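Local coordinates for protein Nab2 (Chaetomium thermophilum, PDB 4LJ0) that binds polyadenosine RNA through tandem zinc fingers, three of which make up this fragment, each folded around one zinc ion, at residues A[24-29]-A[35-40]; A[44-49]-A[54-59]. One frame throughout, in Å; residues are numbered along the deposited sequence.

Contact 1. Residues A[24-29]-A[35-40]; sequences PPCRNG and PGCKFT. With ZN (zinc ion), chain G; nucleotides of chain E.
C26 and C37 meet at a zinc ion, so this contact is the metal-bound centre of a small CCCH finger that has neither helix nor regular sheet. C26 SG lies 2.3 Å from the zinc and C37 SG 2.2 Å from it. C32 and H41 complete the site. Both cysteines carry SG anti to the backbone N (chi1 -176° in each), which brings the two sulfurs onto the same ion.

Beside the metal the two backbones join in a single bridge, P25 with T40. T40 N donates to P24 O at 2.9 Å, and C26 N donates to T40 O at 2.8 Å. P25 CA adds a CA-H...O contact to the same T40 O. The hydroxyl of T40 turns to M23 O.

F39 packs next to both the bridge and the metal ligands: P24 O and C37 SG lie at its ring edge, in plane. Its CB packs on C26 CB at 3.6 Å. CG stands anti to the carbonyl carbon (chi1 -73°), which sets the ring beside C26. P24 CD approaches F39 CD1 obliquely. One face of the F39 ring carries the five-membered ring of the adenine of A2 of chain E. A2 C5 sits 3.6 Å above the F39 plane, toward the rim, and the six-membered ring runs out past it. A second hold on the base is the bond from R27 N to A2 N7, 3.1 Å. The R27 side chain runs on toward the sugar-phosphate, where NH2 makes a weak bond to O5'. A type I turn from C26 to G29 carries R27. An aromatic beside the zinc, stacked on an adenine whose N7 takes a backbone N-H from the other segment, marks the adenine site of this Nab2-type CCCH finger.

Contact 2. Residues A[44-49]-A[54-59]; sequences TPCKFR and RSCPFL. With ZN (zinc ion), chain H; ACT (acetate ion), chain J; nucleotides of chain D.
F58 and C46 pack CB to CB at 3.7 Å, next to the zinc ion that C46 SG and C56 SG both bind at 2.3 Å. C51 and H60 complete that site.

The adenine of A3 of chain D stacks on one face of the F58 ring, with C6 over the ring centre. Backbone groups read the base edge: K47 N donates to A3 N1 at 3.3 Å, and A3 N6 donates to P45 O. K47 CG stands between its backbone N and carbonyl carbon (chi1 65°), and the extended chain runs along the base to a weak bond from NZ to A3 O2'. F48 presents one face to the next base, A4 of chain D, and K47 CG lies over the opposite face of the F48 ring, toward its rim.

A second shell of bonds probably helps to position these groups. L59 N bonds to T44 O at 2.9 Å and C46 N to L59 O at 2.8 Å, bridging P45 and L59. T44 O lies in plane at the edge of the F58 ring. F48 N donates to C46 SG, a metal ligand. Two aromatics beside one zinc site, each stacked on one of two successive adenines, make this CCCH finger a polyadenosine-binding site.

How the contacts relate
The chain reaches contact 1 after the first finger. Residues 24-29 and 35-40 close a short loop there, with five residues between them. Contact 2 opens only afterwards, at 44-49, and closes at 54-59 across four residues. The two are in series; neither nests in nor crosses the other. Each belongs to a separate finger with its own zinc ion, and the centres of the two contacts are about 13 Å apart. They nevertheless touch. P25 CB packs on P57 CB at 3.7 Å, and R27 CD meets S55 OG at 3.6 Å. A backbone hydrogen bond between F58 and G30 also joins the two fingers. P25 further touches P9 of the first finger.

Contact 1. Residues A[24-29]-A[35-40]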
loop_
_atom_site.group_PDB
_atom_site.type_symbol
_atom_site.label_atom_id
_atom_site.label_comp_id
_atom_site.label_asym_id
_atom_site.label_seq_id
_atom_site.Cartn_x
_atom_site.Cartn_y
_atom_site.Cartn_z
ATOM N N PRO A 24 -17.026 -8.823 -1.389
ATOM C CA PRO A 24 -16.503 -8.744 -0.021
ATOM C C PRO A 24 -15.219 -9.553 0.108
ATOM O O PRO A 24 -14.972 -10.430 -0.718
ATOM C CB PRO A 24 -17.607 -9.386 0.832
ATOM C CG PRO A 24 -18.788 -9.544 -0.060
ATOM C CD PRO A 24 -18.280 -9.595 -1.456
ATOM N N PRO A 25 -14.411 -9.269 1.135
ATOM C CA PRO A 25 -13.166 -10.019 1.331
ATOM C C PRO A 25 -13.455 -11.465 1.713
ATOM O O PRO A 25 -14.434 -11.719 2.411
ATOM C CB PRO A 25 -12.493 -9.274 2.486
ATOM C CG PRO A 25 -13.620 -8.663 3.243
ATOM C CD PRO A 25 -14.652 -8.299 2.217
ATOM N N CYS A 26 -12.630 -12.402 1.254
ATOM C CA CYS A 26 -12.824 -13.804 1.603
ATOM C C CYS A 26 -12.410 -14.061 3.044
ATOM O O CYS A 26 -11.279 -13.762 3.428
ATOM C CB CYS A 26 -12.019 -14.714 0.675
ATOM S SG CYS A 26 -12.321 -16.465 0.997
ATOM N N ARG A 27 -13.323 -14.627 3.833
ATOM C CA ARG A 27 -13.064 -14.903 5.242
ATOM C C ARG A 27 -12.254 -16.186 5.447
ATOM O O ARG A 27 -12.000 -16.579 6.586
ATOM C CB ARG A 27 -14.374 -15.010 6.024
ATOM C CG ARG A 27 -15.165 -13.716 6.164
ATOM C CD ARG A 27 -16.169 -13.850 7.311
ATOM N NE ARG A 27 -17.358 -13.015 7.152
ATOM C CZ ARG A 27 -17.435 -11.736 7.511
ATOM N NH1 ARG A 27 -16.385 -11.120 8.041
ATOM N NH2 ARG A 27 -18.564 -11.066 7.330
ATOM N N ASN A 28 -11.863 -16.847 4.357
ATOM C CA ASN A 28 -10.909 -17.957 4.440
ATOM C C ASN A 28 -9.473 -17.447 4.443
ATOM O O ASN A 28 -8.530 -18.221 4.617
ATOM C CB ASN A 28 -11.076 -18.928 3.268
ATOM C CG ASN A 28 -12.388 -19.693 3.312
ATOM O OD1 ASN A 28 -12.965 -19.897 4.374
ATOM N ND2 ASN A 28 -12.857 -20.129 2.146
ATOM N N GLY A 29 -9.311 -16.142 4.236
ATOM C CA GLY A 29 -7.994 -15.536 4.123
ATOM C C GLY A 29 -7.558 -15.389 2.673
ATOM O O GLY A 29 -8.172 -15.952 1.767
ATOM N N PRO A 35 -11.833 -24.040 -4.653
ATOM C CA PRO A 35 -12.120 -23.837 -6.080
ATOM C C PRO A 35 -13.408 -23.059 -6.308
ATOM O O PRO A 35 -14.407 -23.326 -5.640
ATOM C CB PRO A 35 -12.285 -25.265 -6.616
ATOM C CG PRO A 35 -11.610 -26.140 -5.628
ATOM C CD PRO A 35 -11.782 -25.471 -4.305
ATOM N N GLY A 36 -13.386 -22.114 -7.240
ATOM C CA GLY A 36 -14.573 -21.353 -7.583
ATOM C C GLY A 36 -14.864 -20.181 -6.659
ATOM O O GLY A 36 -15.796 -19.418 -6.912
ATOM N N CYS A 37 -14.086 -20.025 -5.590
ATOM C CA CYS A 37 -14.296 -18.911 -4.668
ATOM C C CYS A 37 -13.936 -17.600 -5.359
ATOM O O CYS A 37 -12.799 -17.419 -5.793
ATOM C CB CYS A 37 -13.465 -19.083 -3.390
ATOM S SG CYS A 37 -13.741 -17.783 -2.120
ATOM N N LYS A 38 -14.909 -16.696 -5.459
ATOM C CA LYS A 38 -14.723 -15.422 -6.151
ATOM C C LYS A 38 -14.849 -14.235 -5.201
ATOM O O LYS A 38 -15.042 -13.101 -5.637
ATOM C CB LYS A 38 -15.750 -15.267 -7.273
ATOM C CG LYS A 38 -15.689 -16.346 -8.336
ATOM C CD LYS A 38 -14.406 -16.273 -9.137
ATOM C CE LYS A 38 -14.433 -17.243 -10.308
ATOM N NZ LYS A 38 -13.267 -17.056 -11.218
ATOM N N PHE A 39 -14.764 -14.488 -3.901
ATOM C CA PHE A 39 -14.675 -13.393 -2.953
ATOM C C PHE A 39 -13.323 -12.729 -3.179
ATOM O O PHE A 39 -12.446 -13.318 -3.805
ATOM C CB PHE A 39 -14.814 -13.901 -1.522
ATOM C CG PHE A 39 -16.216 -14.314 -1.162
ATOM C CD1 PHE A 39 -17.180 -13.361 -0.879
ATOM C CD2 PHE A 39 -16.567 -15.650 -1.104
ATOM C CE1 PHE A 39 -18.471 -13.735 -0.542
ATOM C CE2 PHE A 39 -17.857 -16.031 -0.767
ATOM C CZ PHE A 39 -18.809 -15.073 -0.489
ATOM N N THR A 40 -13.151 -11.504 -2.701
ATOM C CA THR A 40 -11.886 -10.811 -2.891
ATOM C C THR A 40 -10.831 -11.418 -1.983
ATOM O O THR A 40 -10.995 -11.452 -0.763
ATOM C CB THR A 40 -12.005 -9.311 -2.596
ATOM O OG1 THR A 40 -13.061 -8.756 -3.385
ATOM C CG2 THR A 40 -10.698 -8.587 -2.924
HETATM ZN ZN ZN G . -11.869 -17.575 -0.958
ATOM P P A E 2 -22.691 -10.159 5.224
ATOM O OP1 A E 2 -23.954 -10.597 5.870
ATOM O OP2 A E 2 -22.220 -8.762 5.409
ATOM O "O5'" A E 2 -21.533 -11.148 5.689
ATOM C "C5'" A E 2 -20.638 -11.718 4.741
ATOM C "C4'" A E 2 -21.223 -12.948 4.094
ATOM O "O4'" A E 2 -20.257 -13.488 3.150
ATOM C "C3'" A E 2 -21.562 -14.085 5.056
ATOM O "O3'" A E 2 -22.715 -14.788 4.592
ATOM C "C2'" A E 2 -20.333 -14.982 4.963
ATOM O "O2'" A E 2 -20.564 -16.332 5.305
ATOM C "C1'" A E 2 -19.952 -14.825 3.492
ATOM N N9 A E 2 -18.537 -15.070 3.207
ATOM C C8 A E 2 -17.476 -14.198 3.276
ATOM N N7 A E 2 -16.329 -14.742 2.943
ATOM C C5 A E 2 -16.661 -16.055 2.630
ATOM C C6 A E 2 -15.902 -17.160 2.202
ATOM N N6 A E 2 -14.583 -17.125 2.004
ATOM N N1 A E 2 -16.552 -18.325 1.981
ATOM C C2 A E 2 -17.875 -18.371 2.178
ATOM N N3 A E 2 -18.697 -17.404 2.576
ATOM C C4 A E 2 -18.019 -16.263 2.782
#

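Contact 2. Residues A[44-49]-A[54-59]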
loop_
_atom_site.group_PDB
_atom_site.type_symbol
_atom_site.label_atom_id
_atom_site.label_comp_id
_atom_site.label_asym_id
_atom_site.label_seq_id
_atom_site.Cartn_x
_atom_site.Cartn_y
_atom_site.Cartn_z
ATOM N N THR A 44 -2.336 -8.469 0.777
ATOM C CA THR A 44 -1.644 -7.878 1.912
ATOM C C THR A 44 -1.422 -8.932 2.993
ATOM O O THR A 44 -2.387 -9.525 3.480
ATOM C CB THR A 44 -2.462 -6.719 2.516
ATOM O OG1 THR A 44 -2.690 -5.720 1.513
ATOM C CG2 THR A 44 -1.728 -6.092 3.694
ATOM N N PRO A 45 -0.155 -9.180 3.370
ATOM C CA PRO A 45 0.098 -10.161 4.434
ATOM C C PRO A 45 -0.491 -9.783 5.793
ATOM O O PRO A 45 -0.503 -8.611 6.167
ATOM C CB PRO A 45 1.633 -10.224 4.511
ATOM C CG PRO A 45 2.139 -9.091 3.696
ATOM C CD PRO A 45 1.090 -8.770 2.695
ATOM N N CYS A 46 -0.990 -10.783 6.513
ATOM C CA CYS A 46 -1.457 -10.593 7.880
ATOM C C CYS A 46 -0.266 -10.287 8.774
ATOM O O CYS A 46 0.788 -10.911 8.643
ATOM C CB CYS A 46 -2.176 -11.848 8.375
ATOM S SG CYS A 46 -2.636 -11.795 10.108
ATOM N N LYS A 47 -0.437 -9.331 9.681
ATOM C CA LYS A 47 0.667 -8.839 10.502
ATOM C C LYS A 47 0.804 -9.599 11.819
ATOM O O LYS A 47 1.794 -9.434 12.528
ATOM C CB LYS A 47 0.484 -7.345 10.789
ATOM C CG LYS A 47 -0.737 -7.021 11.638
ATOM C CD LYS A 47 -0.941 -5.522 11.797
ATOM C CE LYS A 47 -2.187 -5.220 12.624
ATOM N NZ LYS A 47 -2.364 -3.763 12.890
ATOM N N PHE A 48 -0.181 -10.432 12.144
ATOM C CA PHE A 48 -0.190 -11.132 13.427
ATOM C C PHE A 48 0.537 -12.470 13.360
ATOM O O PHE A 48 0.337 -13.252 12.431
ATOM C CB PHE A 48 -1.625 -11.347 13.901
ATOM C CG PHE A 48 -2.350 -10.074 14.219
ATOM C CD1 PHE A 48 -2.225 -9.486 15.464
ATOM C CD2 PHE A 48 -3.149 -9.460 13.269
ATOM C CE1 PHE A 48 -2.886 -8.314 15.760
ATOM C CE2 PHE A 48 -3.813 -8.288 13.561
ATOM C CZ PHE A 48 -3.682 -7.714 14.807
ATOM N N ARG A 49 1.380 -12.723 14.357
ATOM C CA ARG A 49 2.132 -13.970 14.436
ATOM C C ARG A 49 2.127 -14.514 15.859
ATOM O O ARG A 49 2.871 -14.027 16.707
ATOM C CB ARG A 49 3.571 -13.760 13.968
ATOM C CG ARG A 49 3.681 -13.434 12.493
ATOM C CD ARG A 49 5.101 -13.578 11.983
ATOM N NE ARG A 49 5.175 -13.345 10.541
ATOM C CZ ARG A 49 4.960 -14.276 9.615
ATOM N NH1 ARG A 49 4.660 -15.522 9.964
ATOM N NH2 ARG A 49 5.049 -13.960 8.329
ATOM N N ARG A 54 -10.072 -16.267 13.023
ATOM C CA ARG A 54 -10.387 -17.325 12.066
ATOM C C ARG A 54 -11.225 -16.842 10.876
ATOM O O ARG A 54 -11.505 -17.618 9.961
ATOM C CB ARG A 54 -11.044 -18.514 12.769
ATOM C CG ARG A 54 -10.052 -19.369 13.556
ATOM C CD ARG A 54 -9.884 -18.900 15.003
ATOM N NE ARG A 54 -8.677 -19.461 15.611
ATOM C CZ ARG A 54 -8.395 -19.429 16.910
ATOM N NH1 ARG A 54 -9.234 -18.868 17.774
ATOM N NH2 ARG A 54 -7.267 -19.969 17.349
ATOM N N SER A 55 -11.595 -15.560 10.877
ATOM C CA SER A 55 -12.199 -14.925 9.701
ATOM C C SER A 55 -11.291 -13.830 9.137
ATOM O O SER A 55 -11.747 -12.934 8.424
ATOM C CB SER A 55 -13.576 -14.346 10.039
ATOM O OG SER A 55 -14.554 -15.370 10.107
ATOM N N CYS A 56 -10.001 -13.911 9.448
ATOM C CA CYS A 56 -9.035 -12.925 8.968
ATOM C C CYS A 56 -8.956 -12.965 7.443
ATOM O O CYS A 56 -8.698 -14.024 6.873
ATOM C CB CYS A 56 -7.652 -13.208 9.562
ATOM S SG CYS A 56 -6.398 -11.969 9.162
ATOM N N PRO A 57 -9.184 -11.818 6.774
ATOM C CA PRO A 57 -9.165 -11.790 5.306
ATOM C C PRO A 57 -7.773 -11.597 4.722
ATOM O O PRO A 57 -7.587 -11.717 3.514
ATOM C CB PRO A 57 -10.025 -10.572 4.982
ATOM C CG PRO A 57 -9.784 -9.651 6.120
ATOM C CD PRO A 57 -9.643 -10.531 7.334
ATOM N N PHE A 58 -6.799 -11.291 5.566
ATOM C CA PHE A 58 -5.464 -11.016 5.065
ATOM C C PHE A 58 -4.752 -12.298 4.632
ATOM O O PHE A 58 -5.279 -13.399 4.790
ATOM C CB PHE A 58 -4.677 -10.228 6.103
ATOM C CG PHE A 58 -5.198 -8.833 6.296
ATOM C CD1 PHE A 58 -6.176 -8.566 7.238
ATOM C CD2 PHE A 58 -4.737 -7.794 5.506
ATOM C CE1 PHE A 58 -6.667 -7.283 7.406
ATOM C CE2 PHE A 58 -5.225 -6.510 5.666
ATOM C CZ PHE A 58 -6.191 -6.255 6.619
ATOM N N LEU A 59 -3.567 -12.141 4.059
ATOM C CA LEU A 59 -2.830 -13.252 3.469
ATOM C C LEU A 59 -1.891 -13.871 4.498
ATOM O O LEU A 59 -1.057 -13.180 5.080
ATOM C CB LEU A 59 -2.034 -12.746 2.262
ATOM C CG LEU A 59 -1.154 -13.737 1.498
ATOM C CD1 LEU A 59 -2.000 -14.808 0.830
ATOM C CD2 LEU A 59 -0.310 -13.002 0.472
HETATM ZN ZN ZN H . -4.592 -13.065 9.994
HETATM C C ACT J . -5.290 -6.478 -1.061
HETATM O O ACT J . -5.955 -5.903 -0.176
HETATM O OXT ACT J . -4.147 -6.837 -0.717
HETATM C CH3 ACT J . -5.832 -6.724 -2.440
ATOM P P A D 3 -9.131 -0.777 13.535
ATOM O OP1 A D 3 -9.893 -1.690 14.423
ATOM O OP2 A D 3 -7.994 0.002 14.093
ATOM O "O5'" A D 3 -8.569 -1.621 12.303
ATOM C "C5'" A D 3 -9.304 -2.719 11.771
ATOM C "C4'" A D 3 -8.795 -4.053 12.273
ATOM O "O4'" A D 3 -8.027 -4.712 11.223
ATOM C "C3'" A D 3 -7.884 -4.004 13.506
ATOM O "O3'" A D 3 -8.204 -5.070 14.402
ATOM C "C2'" A D 3 -6.493 -4.216 12.918
ATOM O "O2'" A D 3 -5.553 -4.774 13.812
ATOM C "C1'" A D 3 -6.794 -5.151 11.751
ATOM N N9 A D 3 -5.764 -5.143 10.705
ATOM C C8 A D 3 -5.295 -4.092 9.954
ATOM N N7 A D 3 -4.338 -4.428 9.117
ATOM C C5 A D 3 -4.156 -5.788 9.334
ATOM C C6 A D 3 -3.291 -6.745 8.766
ATOM N N6 A D 3 -2.393 -6.482 7.814
ATOM N N1 A D 3 -3.372 -8.014 9.217
ATOM C C2 A D 3 -4.267 -8.297 10.170
ATOM N N3 A D 3 -5.131 -7.490 10.777
ATOM C C4 A D 3 -5.027 -6.235 10.310
ATOM P P A D 4 -8.608 -4.761 15.930
ATOM O OP1 A D 4 -9.876 -5.480 16.211
ATOM O OP2 A D 4 -8.522 -3.303 16.196
ATOM O "O5'" A D 4 -7.452 -5.442 16.787
ATOM C "C5'" A D 4 -7.260 -5.084 18.149
ATOM C "C4'" A D 4 -6.430 -6.107 18.885
ATOM O "O4'" A D 4 -7.019 -7.426 18.726
ATOM C "C3'" A D 4 -4.999 -6.279 18.400
ATOM O "O3'" A D 4 -4.115 -5.291 18.901
ATOM C "C2'" A D 4 -4.666 -7.693 18.857
ATOM O "O2'" A D 4 -4.352 -7.728 20.242
ATOM C "C1'" A D 4 -6.001 -8.400 18.633
ATOM N N9 A D 4 -6.071 -9.020 17.297
ATOM C C8 A D 4 -6.679 -8.517 16.172
ATOM N N7 A D 4 -6.571 -9.289 15.119
ATOM C C5 A D 4 -5.838 -10.373 15.584
ATOM C C6 A D 4 -5.386 -11.544 14.953
ATOM N N6 A D 4 -5.621 -11.818 13.667
ATOM N N1 A D 4 -4.680 -12.428 15.695
ATOM C C2 A D 4 -4.447 -12.142 16.984
ATOM N N3 A D 4 -4.821 -11.077 17.690
ATOM C C4 A D 4 -5.519 -10.221 16.922
#